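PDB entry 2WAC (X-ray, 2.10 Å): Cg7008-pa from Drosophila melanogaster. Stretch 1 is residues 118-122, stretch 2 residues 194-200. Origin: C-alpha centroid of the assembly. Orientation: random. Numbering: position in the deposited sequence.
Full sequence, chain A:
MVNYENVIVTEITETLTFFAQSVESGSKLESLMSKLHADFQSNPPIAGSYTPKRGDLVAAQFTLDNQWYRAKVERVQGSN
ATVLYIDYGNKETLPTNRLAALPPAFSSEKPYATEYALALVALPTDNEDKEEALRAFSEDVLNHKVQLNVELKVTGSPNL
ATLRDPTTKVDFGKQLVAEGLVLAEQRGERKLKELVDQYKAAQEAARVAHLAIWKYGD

Stretch 1 118-122: LALVA
Stretch 2, residues 194-200: ELVDQYK

What backbone shapes meet here? Stretch 1 makes a type II beta turn from L118 to V121, with A119 at phi/psi -60/126 and L120 at 65/19, a left-handed conformation; from V121 (-106/129) the chain runs on as strand through A122 (-117/134). Stretch 2 is helical throughout, with phi near -60 and psi near -45, and the bonds Q198 N to E194 O, Y199 N to L195 O and K200 N to V196 O, each 3.0 Å, fix its pitch. The CA atoms of L120 and V196 lie 7.1 Å apart and set the register.

Which apolar contacts hold the turn to the helix? L120 dominates, its CA-to-CB bond pointing toward the helix and its side chain extended in the m, t rotamer (-49°, 177°). Its CD1 lies 3.7 Å from L195 CG and 3.8 Å from V196 CG2, and it also reaches the backbone, 3.7 Å from V196 N. L195 is t, p (-156°, 67°) and V196 is t (162°). The two stretches together bury 247 Å², a compact patch in which L120 has the largest share.

How does the Y199 ring fit against the turn? One helical turn beyond L195, Y199 also points toward stretch 1, with chi1 -82° (m) and chi2 -133°. L120 CD1 lies over one face of the ring, while L120 CB comes within 3.8 Å of Y199 CD1. V121, in rotamer t (162°), places CG2 at the ring edge, 4.3 Å from Y199 CE1.

Does anything polar join the stretches? No direct hydrogen bond does: A119 O approaches Y199 CE1 at 3.4 Å, but that partner is a carbon. Instead, a water bridges the two, donating to A119 O at 2.9 Å and to Y199 OH at 2.7 Å.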

# COMPACT_ATOMS: atom_id res chain seq x y z
N LEU A 118 -0.07 8.59 -1.50
CA LEU A 118 -1.27 9.40 -1.30
C LEU A 118 -0.97 10.82 -1.76
O LEU A 118 -0.09 11.49 -1.22
CB LEU A 118 -1.74 9.38 0.16
CG LEU A 118 -3.12 9.97 0.49
CD1 LEU A 118 -4.25 9.19 -0.18
CD2 LEU A 118 -3.34 10.03 1.99
N ALA A 119 -1.70 11.26 -2.79
CA ALA A 119 -1.38 12.49 -3.52
C ALA A 119 -1.36 13.75 -2.65
O ALA A 119 -2.33 14.04 -1.94
CB ALA A 119 -2.32 12.67 -4.70
N LEU A 120 -0.24 14.47 -2.71
CA LEU A 120 -0.08 15.81 -2.13
C LEU A 120 -0.18 15.91 -0.60
O LEU A 120 -0.41 16.99 -0.06
CB LEU A 120 -1.06 16.81 -2.79
CG LEU A 120 -1.16 16.91 -4.32
CD1 LEU A 120 -2.24 17.92 -4.68
CD2 LEU A 120 0.17 17.29 -4.97
N VAL A 121 0.00 14.79 0.08
CA VAL A 121 -0.08 14.74 1.54
C VAL A 121 1.32 14.61 2.15
O VAL A 121 2.10 13.74 1.74
CB VAL A 121 -1.00 13.58 2.02
CG1 VAL A 121 -0.77 13.24 3.48
CG2 VAL A 121 -2.47 13.94 1.78
N ALA A 122 1.64 15.49 3.10
CA ALA A 122 2.88 15.39 3.86
C ALA A 122 2.55 15.16 5.33
O ALA A 122 1.67 15.82 5.89
CB ALA A 122 3.71 16.66 3.69
N GLU A 194 -4.74 22.73 -9.89
CA GLU A 194 -6.07 22.81 -9.29
C GLU A 194 -6.13 22.05 -7.97
O GLU A 194 -6.61 22.58 -6.97
CB GLU A 194 -7.12 22.28 -10.27
CG GLU A 194 -8.55 22.31 -9.76
CD GLU A 194 -9.57 22.03 -10.86
OE1 GLU A 194 -9.51 22.70 -11.91
OE2 GLU A 194 -10.43 21.14 -10.66
N LEU A 195 -5.62 20.82 -7.98
CA LEU A 195 -5.58 19.97 -6.79
C LEU A 195 -4.64 20.53 -5.71
O LEU A 195 -4.97 20.48 -4.52
CB LEU A 195 -5.18 18.53 -7.16
CG LEU A 195 -5.59 17.38 -6.24
CD1 LEU A 195 -7.10 17.18 -6.20
CD2 LEU A 195 -4.90 16.09 -6.65
N VAL A 196 -3.49 21.06 -6.12
CA VAL A 196 -2.55 21.72 -5.21
C VAL A 196 -3.20 22.92 -4.50
O VAL A 196 -3.09 23.06 -3.28
CB VAL A 196 -1.23 22.14 -5.92
CG1 VAL A 196 -0.46 23.19 -5.12
CG2 VAL A 196 -0.35 20.92 -6.17
N ASP A 197 -3.87 23.77 -5.28
CA ASP A 197 -4.58 24.94 -4.75
C ASP A 197 -5.70 24.54 -3.78
O ASP A 197 -5.85 25.14 -2.72
CB ASP A 197 -5.16 25.78 -5.89
CG ASP A 197 -4.09 26.52 -6.69
OD1 ASP A 197 -2.94 26.60 -6.23
OD2 ASP A 197 -4.42 27.02 -7.79
N GLN A 198 -6.46 23.52 -4.15
CA GLN A 198 -7.57 23.03 -3.32
C GLN A 198 -7.09 22.48 -1.97
O GLN A 198 -7.68 22.79 -0.93
CB GLN A 198 -8.41 22.01 -4.10
CG GLN A 198 -9.36 22.67 -5.11
CD GLN A 198 -9.89 21.73 -6.18
OE1 GLN A 198 -9.51 20.56 -6.25
NE2 GLN A 198 -10.78 22.24 -7.02
N TYR A 199 -6.02 21.69 -1.99
CA TYR A 199 -5.41 21.15 -0.77
C TYR A 199 -4.82 22.25 0.12
O TYR A 199 -4.88 22.17 1.35
CB TYR A 199 -4.34 20.10 -1.11
CG TYR A 199 -4.85 18.70 -1.40
CD1 TYR A 199 -4.25 17.59 -0.81
CD2 TYR A 199 -5.94 18.48 -2.25
CE1 TYR A 199 -4.71 16.30 -1.07
CE2 TYR A 199 -6.41 17.19 -2.51
CZ TYR A 199 -5.78 16.11 -1.91
OH TYR A 199 -6.23 14.83 -2.16
N LYS A 200 -4.24 23.28 -0.51
CA LYS A 200 -3.74 24.47 0.19
C LYS A 200 -4.84 25.21 0.95
O LYS A 200 -4.66 25.60 2.10
CB LYS A 200 -3.06 25.43 -0.79
CG LYS A 200 -1.69 24.98 -1.25
CD LYS A 200 -0.63 25.34 -0.22
CE LYS A 200 0.19 24.11 0.14
NZ LYS A 200 0.86 24.28 1.46
O HOH W 1 -4.77 12.60 -1.53